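Local coordinates for flavohemoprotein (Vibrio cholerae O1 biovar El Tor, PDB 4EH1) that probably detoxifies nitric oxide by converting it with oxygen and NAD(P)H to nitrate, this chain being its FAD- and NAD(P)H-binding reductase domain, at residues R9-E14 with T19-V24; G41-P46 with R52-Y57; S58-S63 with E67-V72; A131-L136 with V144-A149. All coordinates share one frame; numbering follows the deposited sequence.

Contact 1: R9-E14 with T19-V24; sequences REKQVE and TSFVLV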
# COMPACT_ATOMS: atom_id res chain seq x y z
N ARG A 9 3.11 -3.21 -10.49
CA ARG A 9 3.77 -1.90 -10.53
C ARG A 9 3.56 -1.12 -9.22
O ARG A 9 4.40 -0.33 -8.80
CB ARG A 9 3.23 -1.08 -11.70
CG ARG A 9 4.05 0.17 -12.00
CD ARG A 9 3.55 0.96 -13.23
NE ARG A 9 2.27 1.63 -13.00
CZ ARG A 9 2.14 2.79 -12.34
NH1 ARG A 9 3.21 3.40 -11.85
NH2 ARG A 9 0.93 3.33 -12.17
N GLU A 10 2.41 -1.37 -8.58
CA GLU A 10 1.99 -0.59 -7.41
C GLU A 10 1.18 -1.47 -6.50
O GLU A 10 0.39 -2.28 -6.98
CB GLU A 10 1.07 0.53 -7.83
CG GLU A 10 1.50 1.85 -7.34
CD GLU A 10 2.19 2.59 -8.43
OE1 GLU A 10 1.50 3.01 -9.38
OE2 GLU A 10 3.43 2.74 -8.35
N LYS A 11 1.34 -1.26 -5.19
CA LYS A 11 0.63 -1.98 -4.14
C LYS A 11 0.18 -0.96 -3.09
O LYS A 11 0.96 -0.56 -2.24
CB LYS A 11 1.56 -3.01 -3.52
CG LYS A 11 0.85 -4.11 -2.76
CD LYS A 11 1.81 -5.22 -2.30
CE LYS A 11 1.05 -6.20 -1.39
NZ LYS A 11 1.95 -7.26 -0.89
N GLN A 12 -1.05 -0.50 -3.19
CA GLN A 12 -1.55 0.56 -2.32
C GLN A 12 -2.56 0.01 -1.32
O GLN A 12 -3.44 -0.78 -1.68
CB GLN A 12 -2.21 1.69 -3.12
CG GLN A 12 -1.25 2.49 -4.01
CD GLN A 12 -0.55 3.63 -3.28
OE1 GLN A 12 -1.17 4.38 -2.50
NE2 GLN A 12 0.74 3.77 -3.54
N VAL A 13 -2.43 0.44 -0.07
CA VAL A 13 -3.40 0.09 0.95
C VAL A 13 -4.63 0.94 0.76
O VAL A 13 -4.55 2.15 0.76
CB VAL A 13 -2.83 0.30 2.35
CG1 VAL A 13 -3.87 -0.07 3.42
CG2 VAL A 13 -1.59 -0.55 2.51
N GLU A 14 -5.77 0.30 0.59
CA GLU A 14 -7.01 1.04 0.46
C GLU A 14 -7.76 1.19 1.78
O GLU A 14 -8.41 2.18 2.00
CB GLU A 14 -7.94 0.38 -0.57
CG GLU A 14 -7.36 0.24 -1.94
CD GLU A 14 -7.12 1.61 -2.62
OE1 GLU A 14 -7.44 2.67 -2.01
OE2 GLU A 14 -6.64 1.63 -3.79
N THR A 19 -6.22 -4.11 -0.14
CA THR A 19 -5.02 -3.59 -0.78
C THR A 19 -5.17 -3.67 -2.30
O THR A 19 -5.62 -4.69 -2.83
CB THR A 19 -3.78 -4.37 -0.26
OG1 THR A 19 -3.50 -3.91 1.07
CG2 THR A 19 -2.52 -4.13 -1.18
N SER A 20 -4.83 -2.59 -3.01
CA SER A 20 -4.91 -2.57 -4.47
C SER A 20 -3.58 -3.02 -5.11
O SER A 20 -2.51 -2.80 -4.54
CB SER A 20 -5.24 -1.17 -5.01
OG SER A 20 -6.61 -0.89 -4.97
N PHE A 21 -3.66 -3.61 -6.30
CA PHE A 21 -2.48 -3.95 -7.08
C PHE A 21 -2.66 -3.39 -8.49
O PHE A 21 -3.64 -3.69 -9.15
CB PHE A 21 -2.34 -5.47 -7.22
CG PHE A 21 -2.14 -6.19 -5.91
CD1 PHE A 21 -0.89 -6.69 -5.56
CD2 PHE A 21 -3.22 -6.37 -5.03
CE1 PHE A 21 -0.71 -7.37 -4.34
CE2 PHE A 21 -3.04 -7.04 -3.82
CZ PHE A 21 -1.78 -7.54 -3.48
N VAL A 22 -1.69 -2.61 -8.94
CA VAL A 22 -1.67 -2.16 -10.31
C VAL A 22 -0.74 -3.08 -11.09
O VAL A 22 0.44 -3.20 -10.78
CB VAL A 22 -1.16 -0.70 -10.42
CG1 VAL A 22 -1.06 -0.28 -11.90
CG2 VAL A 22 -2.07 0.25 -9.66
N LEU A 23 -1.28 -3.71 -12.13
CA LEU A 23 -0.56 -4.74 -12.83
C LEU A 23 -0.31 -4.37 -14.29
O LEU A 23 -1.20 -3.91 -15.00
CB LEU A 23 -1.38 -6.03 -12.79
CG LEU A 23 -1.77 -6.48 -11.39
CD1 LEU A 23 -3.06 -7.31 -11.42
CD2 LEU A 23 -0.63 -7.31 -10.84
N VAL A 24 0.91 -4.61 -14.75
CA VAL A 24 1.25 -4.37 -16.15
C VAL A 24 1.80 -5.65 -16.79
O VAL A 24 2.46 -6.45 -16.13
CB VAL A 24 2.28 -3.25 -16.27
CG1 VAL A 24 1.74 -1.95 -15.65
CG2 VAL A 24 3.54 -3.65 -15.59

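Contact 2: G41-P46 with R52-Y57; sequences GIEVTP and REIRQY. With FAD (flavin-adenine dinucleotide), chain C.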
# COMPACT_ATOMS: atom_id res chain seq x y z
N GLY A 41 -8.83 -12.80 -13.74
CA GLY A 41 -8.46 -13.93 -12.91
C GLY A 41 -7.01 -13.81 -12.47
O GLY A 41 -6.14 -13.42 -13.25
N ILE A 42 -6.75 -14.14 -11.21
CA ILE A 42 -5.38 -14.18 -10.73
C ILE A 42 -5.04 -15.62 -10.33
O ILE A 42 -5.83 -16.29 -9.68
CB ILE A 42 -5.18 -13.27 -9.50
CG1 ILE A 42 -5.40 -11.79 -9.88
CG2 ILE A 42 -3.79 -13.46 -8.90
CD1 ILE A 42 -4.29 -11.19 -10.76
N GLU A 43 -3.85 -16.08 -10.71
CA GLU A 43 -3.42 -17.43 -10.36
C GLU A 43 -2.06 -17.42 -9.71
O GLU A 43 -1.10 -16.83 -10.22
CB GLU A 43 -3.41 -18.32 -11.60
CG GLU A 43 -2.48 -19.50 -11.52
CD GLU A 43 -2.41 -20.23 -12.87
OE1 GLU A 43 -3.49 -20.62 -13.38
OE2 GLU A 43 -1.30 -20.39 -13.43
N VAL A 44 -1.96 -18.08 -8.57
CA VAL A 44 -0.70 -18.15 -7.85
C VAL A 44 -0.53 -19.53 -7.27
O VAL A 44 -1.43 -20.36 -7.36
CB VAL A 44 -0.66 -17.15 -6.68
CG1 VAL A 44 -0.50 -15.72 -7.21
CG2 VAL A 44 -1.92 -17.27 -5.82
N THR A 45 0.63 -19.74 -6.67
CA THR A 45 0.98 -20.97 -6.00
C THR A 45 1.43 -20.58 -4.60
O THR A 45 2.54 -20.09 -4.41
CB THR A 45 2.14 -21.67 -6.70
OG1 THR A 45 1.76 -21.91 -8.06
CG2 THR A 45 2.47 -23.00 -6.01
N PRO A 46 0.54 -20.77 -3.63
CA PRO A 46 0.83 -20.33 -2.26
C PRO A 46 2.00 -21.08 -1.60
O PRO A 46 2.38 -22.15 -2.09
CB PRO A 46 -0.50 -20.57 -1.53
CG PRO A 46 -1.54 -20.41 -2.66
CD PRO A 46 -0.88 -21.09 -3.83
N ARG A 52 -1.55 -24.79 -7.86
CA ARG A 52 -1.96 -23.43 -8.19
C ARG A 52 -3.42 -23.19 -7.77
O ARG A 52 -4.24 -24.12 -7.70
CB ARG A 52 -1.78 -23.17 -9.68
CG ARG A 52 -2.55 -24.14 -10.53
CD ARG A 52 -2.71 -23.63 -11.95
NE ARG A 52 -3.20 -24.69 -12.84
CZ ARG A 52 -3.45 -24.53 -14.13
NH1 ARG A 52 -3.26 -23.35 -14.70
NH2 ARG A 52 -3.89 -25.55 -14.85
N GLU A 53 -3.74 -21.94 -7.51
CA GLU A 53 -5.08 -21.54 -7.15
C GLU A 53 -5.46 -20.33 -8.01
O GLU A 53 -4.65 -19.43 -8.22
CB GLU A 53 -5.13 -21.14 -5.69
CG GLU A 53 -4.73 -22.23 -4.69
CD GLU A 53 -5.80 -23.30 -4.51
OE1 GLU A 53 -5.44 -24.43 -4.09
OE2 GLU A 53 -7.00 -23.04 -4.78
N ILE A 54 -6.70 -20.32 -8.47
CA ILE A 54 -7.21 -19.26 -9.32
C ILE A 54 -8.43 -18.60 -8.67
O ILE A 54 -9.34 -19.30 -8.19
CB ILE A 54 -7.58 -19.82 -10.72
CG1 ILE A 54 -6.34 -20.45 -11.38
CG2 ILE A 54 -8.12 -18.70 -11.60
CD1 ILE A 54 -6.61 -21.44 -12.52
N ARG A 55 -8.45 -17.27 -8.67
CA ARG A 55 -9.53 -16.47 -8.12
C ARG A 55 -9.89 -15.31 -9.06
O ARG A 55 -9.01 -14.70 -9.70
CB ARG A 55 -9.11 -15.84 -6.79
CG ARG A 55 -8.70 -16.87 -5.70
CD ARG A 55 -9.81 -17.85 -5.28
NE ARG A 55 -9.35 -18.73 -4.20
CZ ARG A 55 -9.00 -20.01 -4.37
NH1 ARG A 55 -9.07 -20.56 -5.58
NH2 ARG A 55 -8.58 -20.73 -3.33
N GLN A 56 -11.18 -14.99 -9.08
CA GLN A 56 -11.67 -13.79 -9.75
C GLN A 56 -11.39 -12.55 -8.92
O GLN A 56 -11.64 -12.55 -7.70
CB GLN A 56 -13.19 -13.91 -9.98
CG GLN A 56 -13.62 -15.17 -10.71
CD GLN A 56 -14.09 -16.26 -9.76
OE1 GLN A 56 -13.42 -16.58 -8.77
NE2 GLN A 56 -15.25 -16.82 -10.04
N TYR A 57 -10.85 -11.51 -9.56
CA TYR A 57 -10.78 -10.18 -8.92
C TYR A 57 -11.27 -9.09 -9.89
O TYR A 57 -10.88 -9.08 -11.06
CB TYR A 57 -9.39 -9.85 -8.38
CG TYR A 57 -9.00 -10.74 -7.26
CD1 TYR A 57 -9.64 -10.64 -6.02
CD2 TYR A 57 -8.06 -11.74 -7.45
CE1 TYR A 57 -9.33 -11.51 -4.97
CE2 TYR A 57 -7.76 -12.62 -6.43
CZ TYR A 57 -8.39 -12.50 -5.19
OH TYR A 57 -8.07 -13.37 -4.17
PA FAD C . -10.15 -19.24 0.18
O1A FAD C . -10.74 -19.65 -1.06
O2A FAD C . -8.98 -19.85 0.70
O5B FAD C . -11.24 -19.41 1.27
C5B FAD C . -12.60 -19.23 0.97
C4B FAD C . -13.50 -19.28 2.19
O4B FAD C . -13.64 -20.60 2.68
C3B FAD C . -12.89 -18.46 3.29
O3B FAD C . -13.94 -17.86 4.01
C2B FAD C . -12.22 -19.47 4.15
O2B FAD C . -12.25 -18.98 5.46
C1B FAD C . -13.05 -20.71 3.95
N9A FAD C . -12.18 -21.88 3.98
C8A FAD C . -11.04 -22.03 3.34
N7A FAD C . -10.49 -23.21 3.61
C5A FAD C . -11.28 -23.83 4.45
C6A FAD C . -11.27 -25.11 5.14
N6A FAD C . -10.28 -25.99 4.96
N1A FAD C . -12.29 -25.35 5.95
C2A FAD C . -13.27 -24.50 6.12
N3A FAD C . -13.34 -23.32 5.53
C4A FAD C . -12.39 -22.93 4.71
N1 FAD C . -12.42 -10.55 -4.01
C2 FAD C . -11.79 -9.38 -3.84
O2 FAD C . -11.08 -9.25 -2.88
N3 FAD C . -11.89 -8.37 -4.68
C4 FAD C . -12.62 -8.42 -5.75
O4 FAD C . -12.67 -7.46 -6.47
C4X FAD C . -13.36 -9.66 -6.01
N5 FAD C . -14.13 -9.80 -7.06
C5X FAD C . -14.79 -10.92 -7.27
C6 FAD C . -15.58 -11.01 -8.37
C7 FAD C . -16.28 -12.15 -8.62
C7M FAD C . -17.14 -12.25 -9.82
C8 FAD C . -16.18 -13.28 -7.71
C8M FAD C . -16.95 -14.51 -8.03
C9 FAD C . -15.38 -13.20 -6.60
C9A FAD C . -14.69 -12.05 -6.35
N10 FAD C . -13.88 -11.94 -5.23
C10 FAD C . -13.21 -10.75 -5.04
C1' FAD C . -13.73 -13.07 -4.31
C2' FAD C . -12.38 -13.74 -4.55
O2' FAD C . -12.26 -14.32 -5.83
C3' FAD C . -12.02 -14.88 -3.62
O3' FAD C . -13.05 -15.82 -3.54
C4' FAD C . -11.54 -14.45 -2.24
O4' FAD C . -10.45 -13.57 -2.41
C5' FAD C . -11.16 -15.61 -1.33
O5' FAD C . -10.10 -16.39 -1.80
P FAD C . -9.00 -16.97 -0.90
O1P FAD C . -8.25 -17.87 -1.72
O2P FAD C . -8.32 -15.90 -0.28
O3P FAD C . -9.83 -17.72 0.17

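Contact 3: S58-S63 with E67-V72; sequences SLSHAS and EYRISV. With FAD (flavin-adenine dinucleotide), chain C.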
# COMPACT_ATOMS: atom_id res chain seq x y z
N SER A 58 -12.11 -8.21 -9.38
CA SER A 58 -12.76 -7.19 -10.17
C SER A 58 -11.78 -6.10 -10.52
O SER A 58 -10.97 -5.70 -9.70
CB SER A 58 -13.89 -6.55 -9.37
OG SER A 58 -14.90 -7.48 -9.04
N LEU A 59 -11.86 -5.59 -11.75
CA LEU A 59 -11.10 -4.38 -12.09
C LEU A 59 -11.68 -3.19 -11.29
O LEU A 59 -12.89 -3.04 -11.19
CB LEU A 59 -11.13 -4.17 -13.59
CG LEU A 59 -10.42 -5.38 -14.21
CD1 LEU A 59 -11.03 -5.75 -15.51
CD2 LEU A 59 -8.94 -5.14 -14.33
N SER A 60 -10.82 -2.36 -10.68
CA SER A 60 -11.33 -1.25 -9.86
C SER A 60 -10.92 0.12 -10.37
O SER A 60 -10.99 1.12 -9.63
CB SER A 60 -10.83 -1.36 -8.42
OG SER A 60 -9.41 -1.37 -8.41
N HIS A 61 -10.44 0.16 -11.62
CA HIS A 61 -10.27 1.43 -12.33
C HIS A 61 -10.89 1.33 -13.73
O HIS A 61 -11.25 0.23 -14.17
CB HIS A 61 -8.78 1.83 -12.38
CG HIS A 61 -8.57 3.30 -12.23
ND1 HIS A 61 -8.98 4.21 -13.18
CD2 HIS A 61 -8.03 4.03 -11.21
CE1 HIS A 61 -8.67 5.44 -12.78
NE2 HIS A 61 -8.11 5.35 -11.58
N ALA A 62 -11.02 2.46 -14.42
CA ALA A 62 -11.46 2.51 -15.82
C ALA A 62 -10.47 1.84 -16.79
O ALA A 62 -9.26 1.85 -16.57
CB ALA A 62 -11.67 3.97 -16.25
N SER A 63 -10.97 1.27 -17.87
CA SER A 63 -10.11 0.65 -18.88
C SER A 63 -9.28 1.72 -19.62
O SER A 63 -9.80 2.79 -19.98
CB SER A 63 -10.96 -0.13 -19.86
OG SER A 63 -10.15 -0.85 -20.76
N GLU A 67 -2.78 -0.75 -18.24
CA GLU A 67 -2.60 -1.47 -16.99
C GLU A 67 -3.92 -1.78 -16.32
O GLU A 67 -4.94 -1.17 -16.62
CB GLU A 67 -1.74 -0.66 -16.04
CG GLU A 67 -2.42 0.59 -15.61
CD GLU A 67 -1.49 1.57 -14.94
OE1 GLU A 67 -0.27 1.51 -15.21
OE2 GLU A 67 -1.99 2.39 -14.14
N TYR A 68 -3.89 -2.73 -15.39
CA TYR A 68 -5.07 -3.10 -14.64
C TYR A 68 -4.87 -2.77 -13.16
O TYR A 68 -3.78 -2.91 -12.62
CB TYR A 68 -5.32 -4.61 -14.77
CG TYR A 68 -5.74 -5.11 -16.15
CD1 TYR A 68 -6.64 -4.40 -16.94
CD2 TYR A 68 -5.25 -6.31 -16.63
CE1 TYR A 68 -7.04 -4.87 -18.19
CE2 TYR A 68 -5.63 -6.79 -17.89
CZ TYR A 68 -6.53 -6.08 -18.65
OH TYR A 68 -6.90 -6.57 -19.88
N ARG A 69 -5.92 -2.32 -12.50
CA ARG A 69 -5.91 -2.29 -11.05
C ARG A 69 -6.99 -3.24 -10.49
O ARG A 69 -8.16 -3.23 -10.93
CB ARG A 69 -6.12 -0.87 -10.50
CG ARG A 69 -6.09 -0.80 -8.96
CD ARG A 69 -6.23 0.64 -8.47
NE ARG A 69 -7.63 1.03 -8.40
CZ ARG A 69 -8.04 2.21 -7.97
NH1 ARG A 69 -7.16 3.12 -7.56
NH2 ARG A 69 -9.34 2.49 -7.92
N ILE A 70 -6.59 -4.07 -9.53
CA ILE A 70 -7.55 -4.86 -8.76
C ILE A 70 -7.38 -4.52 -7.28
O ILE A 70 -6.35 -3.99 -6.87
CB ILE A 70 -7.33 -6.36 -8.91
CG1 ILE A 70 -5.91 -6.71 -8.47
CG2 ILE A 70 -7.62 -6.85 -10.38
CD1 ILE A 70 -5.72 -8.24 -8.34
N SER A 71 -8.39 -4.85 -6.49
CA SER A 71 -8.40 -4.50 -5.06
C SER A 71 -8.90 -5.70 -4.27
O SER A 71 -10.05 -6.15 -4.44
CB SER A 71 -9.30 -3.29 -4.80
OG SER A 71 -8.98 -2.22 -5.70
N VAL A 72 -8.04 -6.16 -3.37
CA VAL A 72 -8.13 -7.49 -2.83
C VAL A 72 -8.32 -7.46 -1.30
O VAL A 72 -7.51 -6.91 -0.56
CB VAL A 72 -6.84 -8.26 -3.17
CG1 VAL A 72 -6.81 -9.58 -2.43
CG2 VAL A 72 -6.67 -8.41 -4.73
PA FAD C . -10.15 -19.24 0.18
O1A FAD C . -10.74 -19.65 -1.06
O2A FAD C . -8.98 -19.85 0.70
O5B FAD C . -11.24 -19.41 1.27
C5B FAD C . -12.60 -19.23 0.97
C4B FAD C . -13.50 -19.28 2.19
O4B FAD C . -13.64 -20.60 2.68
C3B FAD C . -12.89 -18.46 3.29
O3B FAD C . -13.94 -17.86 4.01
C2B FAD C . -12.22 -19.47 4.15
O2B FAD C . -12.25 -18.98 5.46
C1B FAD C . -13.05 -20.71 3.95
N9A FAD C . -12.18 -21.88 3.98
C8A FAD C . -11.04 -22.03 3.34
N7A FAD C . -10.49 -23.21 3.61
C5A FAD C . -11.28 -23.83 4.45
C6A FAD C . -11.27 -25.11 5.14
N6A FAD C . -10.28 -25.99 4.96
N1A FAD C . -12.29 -25.35 5.95
C2A FAD C . -13.27 -24.50 6.12
N3A FAD C . -13.34 -23.32 5.53
C4A FAD C . -12.39 -22.93 4.71
N1 FAD C . -12.42 -10.55 -4.01
C2 FAD C . -11.79 -9.38 -3.84
O2 FAD C . -11.08 -9.25 -2.88
N3 FAD C . -11.89 -8.37 -4.68
C4 FAD C . -12.62 -8.42 -5.75
O4 FAD C . -12.67 -7.46 -6.47
C4X FAD C . -13.36 -9.66 -6.01
N5 FAD C . -14.13 -9.80 -7.06
C5X FAD C . -14.79 -10.92 -7.27
C6 FAD C . -15.58 -11.01 -8.37
C7 FAD C . -16.28 -12.15 -8.62
C7M FAD C . -17.14 -12.25 -9.82
C8 FAD C . -16.18 -13.28 -7.71
C8M FAD C . -16.95 -14.51 -8.03
C9 FAD C . -15.38 -13.20 -6.60
C9A FAD C . -14.69 -12.05 -6.35
N10 FAD C . -13.88 -11.94 -5.23
C10 FAD C . -13.21 -10.75 -5.04
C1' FAD C . -13.73 -13.07 -4.31
C2' FAD C . -12.38 -13.74 -4.55
O2' FAD C . -12.26 -14.32 -5.83
C3' FAD C . -12.02 -14.88 -3.62
O3' FAD C . -13.05 -15.82 -3.54
C4' FAD C . -11.54 -14.45 -2.24
O4' FAD C . -10.45 -13.57 -2.41
C5' FAD C . -11.16 -15.61 -1.33
O5' FAD C . -10.10 -16.39 -1.80
P FAD C . -9.00 -16.97 -0.90
O1P FAD C . -8.25 -17.87 -1.72
O2P FAD C . -8.32 -15.90 -0.28
O3P FAD C . -9.83 -17.72 0.17
O HOH W 1 -6.77 0.58 -15.17

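Contact 4: A131-L136 with V144-A149; sequences AILHTL and VTYLYA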
# COMPACT_ATOMS: atom_id res chain seq x y z
N ALA A 131 -14.52 0.97 -10.66
CA ALA A 131 -14.26 0.99 -12.11
C ALA A 131 -15.36 1.79 -12.77
O ALA A 131 -15.12 2.58 -13.66
CB ALA A 131 -14.17 -0.45 -12.70
N ILE A 132 -16.59 1.59 -12.30
CA ILE A 132 -17.73 2.28 -12.88
C ILE A 132 -17.68 3.79 -12.60
O ILE A 132 -17.83 4.58 -13.52
CB ILE A 132 -19.06 1.68 -12.41
CG1 ILE A 132 -19.16 0.20 -12.88
CG2 ILE A 132 -20.24 2.51 -12.95
CD1 ILE A 132 -20.44 -0.52 -12.44
N LEU A 133 -17.45 4.18 -11.34
CA LEU A 133 -17.24 5.58 -11.04
C LEU A 133 -16.20 6.23 -11.95
O LEU A 133 -16.43 7.30 -12.49
CB LEU A 133 -16.74 5.78 -9.62
CG LEU A 133 -17.74 5.62 -8.49
CD1 LEU A 133 -17.00 5.74 -7.14
CD2 LEU A 133 -18.89 6.64 -8.63
N HIS A 134 -15.03 5.61 -12.06
CA HIS A 134 -13.99 6.21 -12.88
C HIS A 134 -14.38 6.35 -14.35
O HIS A 134 -14.05 7.37 -14.99
CB HIS A 134 -12.66 5.47 -12.75
CG HIS A 134 -11.91 5.81 -11.50
ND1 HIS A 134 -11.38 7.07 -11.27
CD2 HIS A 134 -11.58 5.06 -10.42
CE1 HIS A 134 -10.75 7.07 -10.11
NE2 HIS A 134 -10.88 5.87 -9.56
N THR A 135 -15.12 5.37 -14.86
CA THR A 135 -15.58 5.40 -16.26
C THR A 135 -16.60 6.52 -16.46
O THR A 135 -16.53 7.26 -17.43
CB THR A 135 -16.24 4.06 -16.69
OG1 THR A 135 -15.32 3.00 -16.46
CG2 THR A 135 -16.60 4.08 -18.19
N LEU A 136 -17.53 6.66 -15.52
CA LEU A 136 -18.57 7.68 -15.63
C LEU A 136 -17.96 9.07 -15.48
O LEU A 136 -18.46 10.01 -16.04
CB LEU A 136 -19.67 7.46 -14.59
CG LEU A 136 -20.44 6.13 -14.76
CD1 LEU A 136 -21.55 6.00 -13.69
CD2 LEU A 136 -21.05 5.98 -16.13
N VAL A 144 -25.44 10.78 -10.91
CA VAL A 144 -24.90 9.58 -10.26
C VAL A 144 -25.01 9.66 -8.72
O VAL A 144 -24.64 10.66 -8.12
CB VAL A 144 -23.42 9.31 -10.67
CG1 VAL A 144 -22.90 8.01 -10.01
CG2 VAL A 144 -23.28 9.19 -12.20
N THR A 145 -25.56 8.60 -8.12
CA THR A 145 -25.62 8.45 -6.67
C THR A 145 -24.81 7.22 -6.22
O THR A 145 -24.98 6.11 -6.74
CB THR A 145 -27.08 8.31 -6.17
OG1 THR A 145 -27.84 9.44 -6.58
CG2 THR A 145 -27.13 8.24 -4.63
N TYR A 146 -23.93 7.41 -5.26
CA TYR A 146 -23.12 6.32 -4.75
C TYR A 146 -23.52 5.99 -3.30
O TYR A 146 -23.43 6.83 -2.40
CB TYR A 146 -21.68 6.76 -4.81
CG TYR A 146 -20.65 5.76 -4.36
CD1 TYR A 146 -20.12 5.82 -3.06
CD2 TYR A 146 -20.15 4.79 -5.23
CE1 TYR A 146 -19.15 4.93 -2.64
CE2 TYR A 146 -19.19 3.88 -4.81
CZ TYR A 146 -18.68 3.97 -3.52
OH TYR A 146 -17.72 3.09 -3.09
N LEU A 147 -23.98 4.77 -3.06
CA LEU A 147 -24.40 4.37 -1.70
C LEU A 147 -23.49 3.24 -1.24
O LEU A 147 -23.37 2.22 -1.92
CB LEU A 147 -25.87 3.95 -1.67
CG LEU A 147 -26.92 4.89 -2.30
CD1 LEU A 147 -28.30 4.24 -2.28
CD2 LEU A 147 -27.00 6.23 -1.60
N TYR A 148 -22.85 3.43 -0.08
CA TYR A 148 -21.80 2.53 0.38
C TYR A 148 -21.98 2.18 1.87
O TYR A 148 -22.23 3.06 2.71
CB TYR A 148 -20.41 3.15 0.15
CG TYR A 148 -19.27 2.19 0.49
CD1 TYR A 148 -19.17 0.96 -0.15
CD2 TYR A 148 -18.33 2.49 1.48
CE1 TYR A 148 -18.15 0.05 0.18
CE2 TYR A 148 -17.30 1.58 1.83
CZ TYR A 148 -17.22 0.37 1.15
OH TYR A 148 -16.21 -0.52 1.44
N ALA A 149 -21.85 0.89 2.20
CA ALA A 149 -21.90 0.43 3.59
C ALA A 149 -20.61 -0.31 3.94
O ALA A 149 -20.16 -1.18 3.21
CB ALA A 149 -23.13 -0.46 3.83

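Contact 1: R9-E14 with T19-V24
A classic beta bulge marks this antiparallel beta hairpin of the FAD-binding domain: Arg9 and Glu10 both face Val22. The carbonyl O of Val22 takes a bond of 2.7 Å from Arg9 N and a weak one from Glu10 N, while Glu10 O accepts Val22 N. Farther along, Gln12 and Ser20 form a hydrogen-bonded pair, with Ser20 N 2.6 Å from Gln12 O. On the face carrying Glu10 and Val22, Glu10 CB packs on Val22 CB at 3.6 Å, and the Arg9 side chain runs alongside Val22, its NE 4.0 Å from Val22 CG1. A bend at chi3 (71°) turns the guanidinium back, and Arg9 NH2 pairs with Glu10 OE1. Glu14, just past the end of its strand, accepts Ser20 OG on the anti lone pair of OE2 at 2.8 Å. On the other face the extended Lys11 chain lies beside Phe21, with Lys11 CE 3.6 Å from Phe21 CE1, and Lys11 NZ bonds to the carbonyl oxygens of Leu89, His90 and Val93. Gln12 OE1 accepts a hydrogen bond from Lys11 N of the second subunit. The chemistry thus divides by face: Lys11 spends its charge on carbonyl oxygens, whereas Arg9 and Glu10 pair theirs on the other side.

Contact 2: G41-P46 with R52-Y57
Strands 41-44 and 53-57 run antiparallel, 154° between their directions and 4.6 Å apart at closest approach, as the arms of a beta hairpin. Ile42 with Arg55 and Val44 with Glu53 are its hydrogen-bonded pairs; Ile42 N to Arg55 O, at 2.8 Å, is nearly straight. Glu43 and Ile54 lie side by side on one face, and Glu43 OE1 receives Arg52 NH1 at 3.0 Å in a salt bridge. The guanidinium comes from above the carboxylate plane, the two planes being 77° apart; Tyr102 OH also bonds Glu43 OE1, and Arg52 NH1 also reaches Arg1 O. On the opposite face, Ile42 CG1 meets the edge of the Tyr57 ring, 3.6 Å from Tyr57 CD2. Arg55, bent at chi2 (-62°), brings NE to FAD O1P at 2.8 Å, a charge pairing that should steady the diphosphate. Arg55 NH1 bonds Ile54 O, and Glu53 OE2 forms a salt bridge with Arg55 NH2, which also reaches the phosphates weakly. The flavin's ribityl chain is held by Gln56 O, 2.6 Å from FAD O2', and by Tyr57 OH, 3.0 Å from FAD O4'. Strand 98-105 continues the sheet beyond strand 39-44, and helix 84-92 packs on Val44, Glu53, Arg55 and Tyr57 through Val85 and Tyr88.

Contact 3: S58-S63 with E67-V72
Ser60 OG is gripped by two groups, accepting Arg69 NE at 3.0 Å and sharing a hydrogen bond with Ser71 OG at 2.9 Å. Arg69 comes side-on, its second nitrogen NH2 reaching Ser60 O at 2.7 Å from above the carbonyl plane; Ser60 N returns a bond to Arg69 O. The bend at chi3 (84°) folds the guanidinium toward the 58-63 chain, where His61 CD2 lies over one face, 3.7 Å from Arg69 CZ, the ring turned 65° from it. Glu161 forms a salt bridge with Arg69 NH2, and Ser20 bonds Ser71 OG. Here the loop leaving strand 53-58 is pinned to strand 68-73, an outermost strand of the antiparallel sheet, and together they hold the flavin's polar edge. Ser58 N donates to FAD O4 at 3.1 Å, while FAD N3 donates to Ser71 O at 2.9 Å. On the apolar side, Leu59 CD2 rests 3.6 Å from Tyr68 CD1. A water donates to both Ala62 O and Glu67 O, bridging the ends of the two segments.

Contact 4: A131-L136 with V144-A149
Leu133 and Tyr146 meet at about a right angle, the CD1 methyl of Leu133 lying 3.7 Å from Tyr146 CE2 and 3.8 Å from Tyr146 CD2. One turn farther along the helix, Leu136 CD1 touches Val144 CG2 at 3.9 Å, the two side chains crossing at a slant. Between these pairs, Leu133 CD2 makes a looser contact with Val144 CG1 at 4.5 Å, within a small patch of methyl groups and ring carbons. Tyr146 has its CG trans to the backbone nitrogen (chi1 -179°), carrying the ring out from the strand to the helix. Val144 and Tyr146, two residues apart, show the same face of the strand to the helix, as Leu133 and Leu136, three apart, lie on one side of their helix. The segment axes are 11.0 Å apart at closest approach, their directions 160° apart, so nearly antiparallel. Tyr146 also packs on Gln130 and Ala126 of helix 126-138, the latter a probable NADP(+)-binding residue. The contact closes the second half of a right-handed beta-alpha-beta crossover: strand 117-122 leads into helix 126-138 and then strand 144-150, a neighbour of the first in the parallel sheet. Leu119 lies against Leu133 from strand 117-122, Trp171 touches both Leu133 and Val144, and helix 159-169 packs alongside through Thr162 and Leu165.

Along the chain the four contacts follow in series. Contacts 1, 2 and 3 share the antiparallel sheet of the FAD-binding domain, whereas contact 4 packs a helix on the parallel sheet of the NAD-binding domain. Contacts 1 and 3 are close, centres 9 Å apart, because strands 18-25 and 68-73 are neighbours; the centre of contact 2 is about 16 Å from each of theirs. Contacts 2 and 3 both touch FAD, one at its diphosphate and ribityl chain, the other at the flavin ring. Contacts 3 and 4 meet across the two domains: the carbonyl oxygens of Leu59 and His61 lie against Ala131 CB, and His61 stacks on His134, bringing the flavin site beside the helix whose start probably binds NADP(+).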